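Local atomic coordinates of succinoglycan biosynthesis protein (Bacillus cereus ATCC 14579, PDB entry 2QGM), a protein that is of unproven function, is named for succinoglycan biosynthesis and belongs to the erythromycin esterase family, so it is probably a hydrolase. Residues D171-L175 against T209-Q213; S179-V183 against T259-I263; D114-K120 against A174-S179; K223-K227 against T267-N273. The contacts are given in a common frame with arbitrary orientation. Residues are numbered along the deposited sequence.

Contact 1 (D171-L175 against T209-Q213)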
loop_
_atom_site.group_PDB
_atom_site.type_symbol
_atom_site.label_atom_id
_atom_site.label_comp_id
_atom_site.label_asym_id
_atom_site.label_seq_id
_atom_site.Cartn_x
_atom_site.Cartn_y
_atom_site.Cartn_z
ATOM N N ASP A 171 -0.456 -1.905 7.965
ATOM C CA ASP A 171 0.605 -1.376 8.817
ATOM C C ASP A 171 0.537 -1.570 10.319
ATOM O O ASP A 171 -0.516 -1.853 10.903
ATOM C CB ASP A 171 0.816 0.113 8.521
ATOM C CG ASP A 171 2.274 0.452 8.232
ATOM O OD1 ASP A 171 3.164 -0.191 8.825
ATOM O OD2 ASP A 171 2.527 1.368 7.421
ATOM N N LEU A 172 1.706 -1.390 10.927
ATOM C CA LEU A 172 1.900 -1.553 12.361
ATOM C C LEU A 172 2.741 -0.418 12.948
ATOM O O LEU A 172 3.651 -0.664 13.739
ATOM C CB LEU A 172 2.610 -2.885 12.626
ATOM C CG LEU A 172 1.881 -4.189 12.285
ATOM C CD1 LEU A 172 2.817 -5.389 12.456
ATOM C CD2 LEU A 172 0.677 -4.326 13.201
ATOM N N LYS A 173 2.452 0.822 12.570
ATOM C CA LYS A 173 3.223 1.939 13.107
ATOM C C LYS A 173 2.671 2.389 14.457
ATOM O O LYS A 173 3.254 3.243 15.124
ATOM C CB LYS A 173 3.240 3.098 12.116
ATOM C CG LYS A 173 3.875 2.721 10.790
ATOM C CD LYS A 173 4.078 3.920 9.898
ATOM C CE LYS A 173 2.758 4.570 9.550
ATOM N NZ LYS A 173 2.948 5.656 8.550
ATOM N N ALA A 174 1.559 1.777 14.859
ATOM C CA ALA A 174 0.904 2.071 16.126
ATOM C C ALA A 174 -0.240 1.085 16.367
ATOM O O ALA A 174 -0.793 0.517 15.421
ATOM C CB ALA A 174 0.352 3.495 16.119
ATOM N N LEU A 175 -0.574 0.865 17.635
ATOM C CA LEU A 175 -1.690 -0.008 17.981
ATOM C C LEU A 175 -2.612 0.841 18.837
ATOM O O LEU A 175 -2.254 1.228 19.947
ATOM C CB LEU A 175 -1.219 -1.226 18.775
ATOM C CG LEU A 175 -0.340 -2.242 18.044
ATOM C CD1 LEU A 175 0.169 -3.268 19.047
ATOM C CD2 LEU A 175 -1.136 -2.907 16.938
ATOM N N THR A 209 1.937 1.493 22.999
ATOM C CA THR A 209 1.864 1.223 21.561
ATOM C C THR A 209 1.368 2.383 20.708
ATOM O O THR A 209 1.080 2.205 19.526
ATOM C CB THR A 209 0.971 -0.004 21.278
ATOM O OG1 THR A 209 -0.338 0.203 21.835
ATOM C CG2 THR A 209 1.580 -1.250 21.897
ATOM N N GLY A 210 1.299 3.571 21.298
ATOM C CA GLY A 210 0.838 4.746 20.574
ATOM C C GLY A 210 1.630 5.111 19.328
ATOM O O GLY A 210 1.106 5.763 18.423
ATOM N N SER A 211 2.895 4.700 19.283
ATOM C CA SER A 211 3.769 4.963 18.147
ATOM C C SER A 211 5.037 4.136 18.308
ATOM O O SER A 211 5.341 3.659 19.410
ATOM C CB SER A 211 4.122 6.453 18.059
ATOM O OG SER A 211 4.917 6.869 19.160
ATOM N N ILE A 212 5.774 3.960 17.215
ATOM C CA ILE A 212 7.016 3.192 17.239
ATOM C C ILE A 212 8.003 3.874 18.180
ATOM O O ILE A 212 8.680 3.221 18.976
ATOM C CB ILE A 212 7.666 3.128 15.843
ATOM C CG1 ILE A 212 6.715 2.464 14.849
ATOM C CG2 ILE A 212 8.949 2.330 15.903
ATOM C CD1 ILE A 212 6.315 1.065 15.229
ATOM N N GLN A 213 8.064 5.197 18.069
ATOM C CA GLN A 213 8.967 6.018 18.862
ATOM C C GLN A 213 8.854 5.791 20.369
ATOM O O GLN A 213 9.866 5.609 21.038
ATOM C CB GLN A 213 8.732 7.496 18.533
ATOM C CG GLN A 213 9.663 8.462 19.237
ATOM C CD GLN A 213 9.524 9.875 18.703
ATOM O OE1 GLN A 213 8.421 10.422 18.631
ATOM N NE2 GLN A 213 10.647 10.480 18.334
HETATM O O HOH W 1 4.663 5.566 14.916
#
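This is a loop-to-loop backbone contact between two connections of the fold. D171-L175 leaves the edge strand 166-171 and leads to helix 177-190. T209-Q213 leads into the short helix 212-215. The two segments run antiparallel, with A174 CA 4.5 Å from S211 CA. At one end L175 and T209 are tied by two hydrogen bonds. L175 N donates to T209 O at 2.8 Å and is nearly linear. T209 OG1 donates to L175 O at 2.9 Å, so T209 accepts from L175 through its backbone O and donates back through its side chain. In the middle A174 CB rests 3.3 Å from G210 O. S211 CA makes a CA-H...O contact with K173 O at 3.5 Å. Further along, water 1 bridges the two backbones: it donates to K173 O at 2.7 Å and accepts from I212 N at 3.0 Å. S211 is the N-cap of helix 212-215, and its OG takes a weak bond from E214 N. Little apolar side-chain contact is made; the I212 methyl CD1 lies against the backbone, 3.5 Å from L172 O. The side chain of K173 runs away from the partner loop. Around the contact, L175 and I212 pack on F266 of helix 253-269, L172 meets Y285 and H289 of helix 276-297, and T209 touches F180 of helix 177-190.

Contact 2 (S179-V183 against T259-I263)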
loop_
_atom_site.group_PDB
_atom_site.type_symbol
_atom_site.label_atom_id
_atom_site.label_comp_id
_atom_site.label_asym_id
_atom_site.label_seq_id
_atom_site.Cartn_x
_atom_site.Cartn_y
_atom_site.Cartn_z
ATOM N N SER A 179 -7.873 -1.559 18.868
ATOM C CA SER A 179 -7.332 -2.884 18.559
ATOM C C SER A 179 -7.374 -3.801 19.777
ATOM O O SER A 179 -7.826 -4.935 19.693
ATOM C CB SER A 179 -5.892 -2.777 18.037
ATOM O OG SER A 179 -5.855 -2.147 16.764
ATOM N N PHE A 180 -6.890 -3.313 20.911
ATOM C CA PHE A 180 -6.906 -4.117 22.124
ATOM C C PHE A 180 -8.337 -4.464 22.518
ATOM O O PHE A 180 -8.620 -5.583 22.956
ATOM C CB PHE A 180 -6.208 -3.360 23.247
ATOM C CG PHE A 180 -4.729 -3.250 23.053
ATOM C CD1 PHE A 180 -3.894 -4.329 23.344
ATOM C CD2 PHE A 180 -4.166 -2.080 22.550
ATOM C CE1 PHE A 180 -2.522 -4.241 23.135
ATOM C CE2 PHE A 180 -2.795 -1.985 22.336
ATOM C CZ PHE A 180 -1.966 -3.067 22.629
ATOM N N ASN A 181 -9.238 -3.500 22.359
ATOM C CA ASN A 181 -10.648 -3.701 22.682
ATOM C C ASN A 181 -11.314 -4.689 21.727
ATOM O O ASN A 181 -12.219 -5.421 22.117
ATOM C CB ASN A 181 -11.386 -2.360 22.658
ATOM C CG ASN A 181 -11.305 -1.626 23.983
ATOM O OD1 ASN A 181 -10.279 -1.654 24.656
ATOM N ND2 ASN A 181 -12.393 -0.960 24.360
ATOM N N LYS A 182 -10.865 -4.717 20.479
ATOM C CA LYS A 182 -11.432 -5.644 19.513
ATOM C C LYS A 182 -11.254 -7.060 20.066
ATOM O O LYS A 182 -12.184 -7.876 20.047
ATOM C CB LYS A 182 -10.707 -5.524 18.172
ATOM C CG LYS A 182 -11.405 -6.248 17.036
ATOM C CD LYS A 182 -12.639 -5.469 16.606
ATOM C CE LYS A 182 -13.352 -6.140 15.446
ATOM N NZ LYS A 182 -14.559 -5.367 15.035
ATOM N N VAL A 183 -10.054 -7.331 20.573
ATOM C CA VAL A 183 -9.709 -8.638 21.140
ATOM C C VAL A 183 -10.418 -8.865 22.468
ATOM O O VAL A 183 -11.085 -9.878 22.660
ATOM C CB VAL A 183 -8.186 -8.776 21.412
ATOM C CG1 VAL A 183 -7.890 -10.164 21.975
ATOM C CG2 VAL A 183 -7.389 -8.541 20.136
ATOM N N THR A 259 -6.348 -9.481 14.980
ATOM C CA THR A 259 -5.864 -8.341 15.744
ATOM C C THR A 259 -4.860 -8.799 16.799
ATOM O O THR A 259 -3.827 -8.160 16.995
ATOM C CB THR A 259 -7.027 -7.607 16.425
ATOM O OG1 THR A 259 -7.963 -7.186 15.426
ATOM C CG2 THR A 259 -6.518 -6.385 17.180
ATOM N N ALA A 260 -5.157 -9.899 17.484
ATOM C CA ALA A 260 -4.231 -10.405 18.500
ATOM C C ALA A 260 -2.892 -10.720 17.836
ATOM O O ALA A 260 -1.823 -10.514 18.424
ATOM C CB ALA A 260 -4.792 -11.655 19.162
ATOM N N SER A 261 -2.958 -11.223 16.607
ATOM C CA SER A 261 -1.755 -11.533 15.852
ATOM C C SER A 261 -1.031 -10.252 15.449
ATOM O O SER A 261 0.194 -10.226 15.398
ATOM C CB SER A 261 -2.098 -12.362 14.601
ATOM O OG SER A 261 -2.321 -13.723 14.922
ATOM N N ALA A 262 -1.779 -9.187 15.161
ATOM C CA ALA A 262 -1.155 -7.923 14.772
ATOM C C ALA A 262 -0.414 -7.333 15.967
ATOM O O ALA A 262 0.629 -6.692 15.823
ATOM C CB ALA A 262 -2.211 -6.949 14.263
ATOM N N ILE A 263 -0.960 -7.560 17.152
ATOM C CA ILE A 263 -0.342 -7.071 18.370
ATOM C C ILE A 263 0.952 -7.856 18.613
ATOM O O ILE A 263 1.967 -7.282 19.013
ATOM C CB ILE A 263 -1.320 -7.205 19.548
ATOM C CG1 ILE A 263 -2.473 -6.212 19.339
ATOM C CG2 ILE A 263 -0.603 -6.955 20.871
ATOM C CD1 ILE A 263 -3.666 -6.397 20.256
#
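Two helices, 177-190 and 253-269, pack through small and branched side chains. Over these segments the axes come within 9.3 Å and cross at -134°, so the helices run in roughly opposed directions. T259 is the central bump. Its CG2 pushes against the first helix, 3.2 Å from S179 O and 3.8 Å from V183 CG2. It fills the hollow between S179 and V183, one turn apart. V183 is the answering bump. Its CG2 sits 3.7 Å from A260 N and 4.3 Å from I263 CD1, and the small A260 lets it come in close. I263 reaches across to F180, with CD1 3.7 Å from F180 CD1. K182 lends only its aliphatic part, CG lying 3.9 Å from T259 OG1. That hydroxyl is bonded to W255 O and W115 NE1, while S179 OG is bonded to D176. Helix 195-203 closes one side: its Y202 meets F180 edge-to-face and touches V183, A260 and I263. W115 and L119 of helix 115-127 also border the contact.

Contact 3 (D114-K120 against A174-S179)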
loop_
_atom_site.group_PDB
_atom_site.type_symbol
_atom_site.label_atom_id
_atom_site.label_comp_id
_atom_site.label_asym_id
_atom_site.label_seq_id
_atom_site.Cartn_x
_atom_site.Cartn_y
_atom_site.Cartn_z
ATOM N N ASP A 114 -2.325 1.889 9.359
ATOM C CA ASP A 114 -2.284 1.047 10.547
ATOM C C ASP A 114 -3.493 0.142 10.752
ATOM O O ASP A 114 -4.638 0.513 10.474
ATOM C CB ASP A 114 -2.042 1.893 11.800
ATOM C CG ASP A 114 -0.716 2.652 11.747
ATOM O OD1 ASP A 114 0.215 2.190 11.049
ATOM O OD2 ASP A 114 -0.601 3.704 12.415
ATOM N N TRP A 115 -3.209 -1.061 11.242
ATOM C CA TRP A 115 -4.216 -2.085 11.507
ATOM C C TRP A 115 -5.467 -1.505 12.174
ATOM O O TRP A 115 -6.587 -1.675 11.676
ATOM C CB TRP A 115 -3.597 -3.182 12.384
ATOM C CG TRP A 115 -4.557 -4.292 12.669
ATOM C CD1 TRP A 115 -5.402 -4.390 13.729
ATOM C CD2 TRP A 115 -4.847 -5.406 11.818
ATOM N NE1 TRP A 115 -6.207 -5.496 13.594
ATOM C CE2 TRP A 115 -5.887 -6.139 12.427
ATOM C CE3 TRP A 115 -4.326 -5.858 10.594
ATOM C CZ2 TRP A 115 -6.428 -7.302 11.852
ATOM C CZ3 TRP A 115 -4.862 -7.014 10.021
ATOM C CH2 TRP A 115 -5.903 -7.721 10.654
ATOM N N GLY A 116 -5.265 -0.803 13.287
ATOM C CA GLY A 116 -6.376 -0.204 14.014
ATOM C C GLY A 116 -7.236 0.746 13.199
ATOM O O GLY A 116 -8.468 0.742 13.314
ATOM N N ASN A 117 -6.589 1.580 12.395
ATOM C CA ASN A 117 -7.303 2.530 11.539
ATOM C C ASN A 117 -8.083 1.721 10.520
ATOM O O ASN A 117 -9.190 2.092 10.125
ATOM C CB ASN A 117 -6.314 3.445 10.827
ATOM C CG ASN A 117 -5.747 4.506 11.748
ATOM O OD1 ASN A 117 -4.704 5.097 11.471
ATOM N ND2 ASN A 117 -6.453 4.773 12.845
ATOM N N GLY A 118 -7.501 0.600 10.109
ATOM C CA GLY A 118 -8.162 -0.264 9.146
ATOM C C GLY A 118 -9.481 -0.793 9.674
ATOM O O GLY A 118 -10.468 -0.830 8.942
ATOM N N LEU A 119 -9.494 -1.205 10.943
ATOM C CA LEU A 119 -10.694 -1.731 11.595
ATOM C C LEU A 119 -11.821 -0.691 11.543
ATOM O O LEU A 119 -12.971 -1.029 11.276
ATOM C CB LEU A 119 -10.388 -2.087 13.064
ATOM C CG LEU A 119 -9.346 -3.181 13.342
ATOM C CD1 LEU A 119 -9.193 -3.404 14.852
ATOM C CD2 LEU A 119 -9.769 -4.479 12.668
ATOM N N LYS A 120 -11.476 0.573 11.785
ATOM C CA LYS A 120 -12.453 1.651 11.776
ATOM C C LYS A 120 -12.895 1.994 10.362
ATOM O O LYS A 120 -14.065 2.310 10.134
ATOM C CB LYS A 120 -11.886 2.902 12.461
ATOM C CG LYS A 120 -11.427 2.676 13.896
ATOM C CD LYS A 120 -10.781 3.927 14.479
ATOM C CE LYS A 120 -10.076 3.641 15.805
ATOM N NZ LYS A 120 -10.976 2.998 16.803
ATOM N N ALA A 174 1.559 1.777 14.859
ATOM C CA ALA A 174 0.904 2.071 16.126
ATOM C C ALA A 174 -0.240 1.085 16.367
ATOM O O ALA A 174 -0.793 0.517 15.421
ATOM C CB ALA A 174 0.352 3.495 16.119
ATOM N N LEU A 175 -0.574 0.865 17.635
ATOM C CA LEU A 175 -1.690 -0.008 17.981
ATOM C C LEU A 175 -2.612 0.841 18.837
ATOM O O LEU A 175 -2.254 1.228 19.947
ATOM C CB LEU A 175 -1.219 -1.226 18.775
ATOM C CG LEU A 175 -0.340 -2.242 18.044
ATOM C CD1 LEU A 175 0.169 -3.268 19.047
ATOM C CD2 LEU A 175 -1.136 -2.907 16.938
ATOM N N ASP A 176 -3.787 1.149 18.302
ATOM C CA ASP A 176 -4.761 1.970 19.004
ATOM C C ASP A 176 -5.535 1.156 20.035
ATOM O O ASP A 176 -5.502 -0.073 20.028
ATOM C CB ASP A 176 -5.738 2.576 17.998
ATOM C CG ASP A 176 -6.684 1.545 17.419
ATOM O OD1 ASP A 176 -6.204 0.472 17.005
ATOM O OD2 ASP A 176 -7.903 1.813 17.380
ATOM N N GLN A 177 -6.232 1.855 20.927
ATOM C CA GLN A 177 -7.022 1.205 21.968
ATOM C C GLN A 177 -8.106 0.338 21.324
ATOM O O GLN A 177 -8.488 -0.702 21.863
ATOM C CB GLN A 177 -7.655 2.267 22.872
ATOM C CG GLN A 177 -8.399 1.726 24.079
ATOM C CD GLN A 177 -7.525 0.872 24.977
ATOM O OE1 GLN A 177 -6.389 1.234 25.282
ATOM N NE2 GLN A 177 -8.050 -0.275 25.400
ATOM N N GLY A 178 -8.594 0.779 20.171
ATOM C CA GLY A 178 -9.618 0.029 19.466
ATOM C C GLY A 178 -9.163 -1.388 19.150
ATOM O O GLY A 178 -9.968 -2.317 19.162
ATOM N N SER A 179 -7.873 -1.559 18.868
ATOM C CA SER A 179 -7.332 -2.884 18.559
ATOM C C SER A 179 -7.374 -3.801 19.777
ATOM O O SER A 179 -7.826 -4.935 19.693
ATOM C CB SER A 179 -5.892 -2.777 18.037
ATOM O OG SER A 179 -5.855 -2.147 16.764
HETATM O O HOH W 2 -9.248 0.164 15.915
HETATM O O HOH W 3 -3.402 0.496 14.980
#
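Two strand-to-helix connections of an alpha/beta fold meet here: helix 115-127 follows strand 108-111, and helix 177-190 follows its parallel edge neighbour 166-171. The backbones are closest at G116 and S179, with CA atoms 5.4 Å apart. G116 makes this possible: a CB there would clash with D176 OD1, which lies 3.1 Å from G116 CA. D114 holds an N-cap position without capping; its OD1 accepts from K173 N instead. D176 does cap. Its side chain faces two ways. Its OD1 caps its own helix, taking a weak bond from S179 N and a 2.7 Å bond from S179 OG. Its OD2 forms a salt bridge with K120 NZ at 3.3 Å. S179 OG lies at the edge of the W115 ring, 3.8 Å from CD1, while W115 NE1 bonds to T259 of helix 253-269. Two waters fill the gaps. Water 2 donates to G116 O and D176 OD2. Water 3 accepts from G116 N at 2.8 Å and donates to A174 O at 2.6 Å.

Contact 4 (K223-K227 against T267-N273)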
loop_
_atom_site.group_PDB
_atom_site.type_symbol
_atom_site.label_atom_id
_atom_site.label_comp_id
_atom_site.label_asym_id
_atom_site.label_seq_id
_atom_site.Cartn_x
_atom_site.Cartn_y
_atom_site.Cartn_z
ATOM N N LYS A 223 10.411 -5.054 26.731
ATOM C CA LYS A 223 10.098 -5.490 25.377
ATOM C C LYS A 223 9.935 -7.013 25.322
ATOM O O LYS A 223 8.977 -7.507 24.732
ATOM C CB LYS A 223 11.185 -5.042 24.400
ATOM C CG LYS A 223 11.237 -3.539 24.175
ATOM C CD LYS A 223 12.334 -3.169 23.182
ATOM C CE LYS A 223 12.569 -1.667 23.150
ATOM N NZ LYS A 223 13.741 -1.288 22.313
ATOM N N GLU A 224 10.865 -7.748 25.934
ATOM C CA GLU A 224 10.795 -9.212 25.955
ATOM C C GLU A 224 9.493 -9.652 26.623
ATOM O O GLU A 224 8.793 -10.549 26.144
ATOM C CB GLU A 224 11.971 -9.809 26.737
ATOM C CG GLU A 224 13.340 -9.661 26.083
ATOM C CD GLU A 224 13.487 -10.493 24.819
ATOM O OE1 GLU A 224 12.998 -11.645 24.795
ATOM O OE2 GLU A 224 14.109 -10.003 23.854
ATOM N N LYS A 225 9.188 -8.999 27.738
ATOM C CA LYS A 225 7.996 -9.268 28.525
ATOM C C LYS A 225 6.724 -9.011 27.714
ATOM O O LYS A 225 5.838 -9.865 27.661
ATOM C CB LYS A 225 8.023 -8.382 29.774
ATOM C CG LYS A 225 6.898 -8.590 30.764
ATOM C CD LYS A 225 7.101 -7.641 31.936
ATOM C CE LYS A 225 6.050 -7.809 33.012
ATOM N NZ LYS A 225 6.282 -6.830 34.111
ATOM N N PHE A 226 6.639 -7.849 27.069
ATOM C CA PHE A 226 5.456 -7.526 26.274
ATOM C C PHE A 226 5.277 -8.444 25.069
ATOM O O PHE A 226 4.151 -8.761 24.689
ATOM C CB PHE A 226 5.489 -6.070 25.796
ATOM C CG PHE A 226 5.345 -5.059 26.903
ATOM C CD1 PHE A 226 4.622 -5.363 28.058
ATOM C CD2 PHE A 226 5.900 -3.788 26.774
ATOM C CE1 PHE A 226 4.453 -4.408 29.075
ATOM C CE2 PHE A 226 5.742 -2.822 27.778
ATOM C CZ PHE A 226 5.016 -3.135 28.928
ATOM N N LYS A 227 6.378 -8.857 24.447
ATOM C CA LYS A 227 6.294 -9.759 23.297
ATOM C C LYS A 227 5.727 -11.092 23.779
ATOM O O LYS A 227 4.883 -11.700 23.112
ATOM C CB LYS A 227 7.682 -9.990 22.681
ATOM C CG LYS A 227 7.689 -11.080 21.609
ATOM C CD LYS A 227 9.094 -11.426 21.138
ATOM C CE LYS A 227 9.081 -12.623 20.183
ATOM N NZ LYS A 227 8.682 -13.906 20.842
ATOM N N THR A 267 4.951 -6.265 18.653
ATOM C CA THR A 267 5.929 -6.474 19.724
ATOM C C THR A 267 7.141 -7.287 19.268
ATOM O O THR A 267 8.209 -7.225 19.883
ATOM C CB THR A 267 5.283 -7.188 20.933
ATOM O OG1 THR A 267 4.840 -8.493 20.542
ATOM C CG2 THR A 267 4.098 -6.382 21.455
ATOM N N THR A 268 6.975 -8.050 18.192
ATOM C CA THR A 268 8.062 -8.874 17.661
ATOM C C THR A 268 8.957 -8.038 16.749
ATOM O O THR A 268 10.181 -8.166 16.759
ATOM C CB THR A 268 7.514 -10.076 16.859
ATOM O OG1 THR A 268 6.672 -10.867 17.706
ATOM C CG2 THR A 268 8.657 -10.936 16.333
HETATM N N MSE A 269 8.320 -7.184 15.955
HETATM C CA MSE A 269 9.005 -6.301 15.016
HETATM C C MSE A 269 9.933 -5.308 15.728
HETATM O O MSE A 269 11.020 -4.991 15.234
HETATM C CB MSE A 269 7.942 -5.544 14.209
HETATM C CG MSE A 269 8.433 -4.377 13.372
HETATM SE SE MSE A 269 6.903 -3.425 12.614
HETATM C CE MSE A 269 6.550 -2.265 14.138
ATOM N N LEU A 270 9.505 -4.838 16.895
ATOM C CA LEU A 270 10.273 -3.851 17.645
ATOM C C LEU A 270 11.127 -4.414 18.766
ATOM O O LEU A 270 11.588 -3.669 19.630
ATOM C CB LEU A 270 9.334 -2.775 18.199
ATOM C CG LEU A 270 8.574 -1.976 17.129
ATOM C CD1 LEU A 270 7.646 -0.972 17.809
ATOM C CD2 LEU A 270 9.553 -1.261 16.205
ATOM N N LEU A 271 11.342 -5.725 18.746
ATOM C CA LEU A 271 12.168 -6.370 19.756
ATOM C C LEU A 271 13.638 -6.027 19.489
ATOM O O LEU A 271 14.368 -5.642 20.404
ATOM C CB LEU A 271 11.956 -7.888 19.713
ATOM C CG LEU A 271 12.621 -8.730 20.799
ATOM C CD1 LEU A 271 12.124 -8.283 22.165
ATOM C CD2 LEU A 271 12.303 -10.204 20.573
ATOM N N PRO A 272 14.089 -6.153 18.226
ATOM C CA PRO A 272 15.487 -5.834 17.925
ATOM C C PRO A 272 15.811 -4.379 18.259
ATOM O O PRO A 272 14.911 -3.571 18.505
ATOM C CB PRO A 272 15.598 -6.115 16.428
ATOM C CG PRO A 272 14.587 -7.185 16.206
ATOM C CD PRO A 272 13.416 -6.693 17.029
ATOM N N ASN A 273 17.096 -4.045 18.260
ATOM C CA ASN A 273 17.509 -2.684 18.567
ATOM C C ASN A 273 18.251 -2.045 17.388
ATOM O O ASN A 273 18.706 -0.904 17.479
ATOM C CB ASN A 273 18.380 -2.676 19.829
ATOM C CG ASN A 273 18.454 -1.306 20.480
ATOM O OD1 ASN A 273 19.197 -0.431 20.034
ATOM N ND2 ASN A 273 17.668 -1.108 21.536
HETATM O O HOH W 4 8.889 -6.208 22.152
#
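A helix here packs against the C-terminal end of another helix and the loop that follows. Helix 220-236 supplies K223-K227; T267-N273 holds the last turn of helix 253-269 and the start of the link to helix 276-297. K223 points at the loop, and its aliphatic chain does the packing. Its CD lies 3.7 Å from L270 O and its CB 4.0 Å from L271 CD1. The ammonium group passes on, making a weak hydrogen bond to M216 O. E224 starts out away from the partner, but its side chain folds back, so that OE2 lies 3.1 Å from L271 CD1. F226 adds little across the interface. Its backbone O is 4.0 Å from T267 CG2, while its ring packs on Y215, L205 and L218. K227 is at the closest backbone approach, its CA 4.9 Å from T267 CA. It lies along the end of the helix, with CA 3.4 Å from T267 OG1, CD 3.5 Å from L271 CD2 and CE 3.9 Å from T268 OG1. Both threonine hydroxyls are bonded to E264 O, inside their own helix. L271 thus inserts its methyl groups among the side chains of K223, E224 and K227. Polar linkage comes through water 4, which donates to K223 O at 2.9 Å and to T267 O at 2.6 Å.

How the contacts relate
All four contacts belong to the largely helical part beside the edge strand 166-171. Contacts 1 and 3 share A174 and L175, and their centres are 9 Å apart. They are tied by D171 O to W115 N at 2.8 Å and K173 N to D114 OD1 at 3.0 Å. Contact 2 shares S179 with contact 3, and T259 OG1 meets W115 NE1 at 3.0 Å. Contacts 1 and 2 meet where L175 packs on F180 and I263. Contacts 2 and 4 share helix 253-269, centres 16 Å apart. Contact 4 is reached from contact 1 through I212 and L172 on selenomethionine M269. Contacts 3 and 4 do not touch; their centres are about 19 Å apart. No ligand marks an active site here.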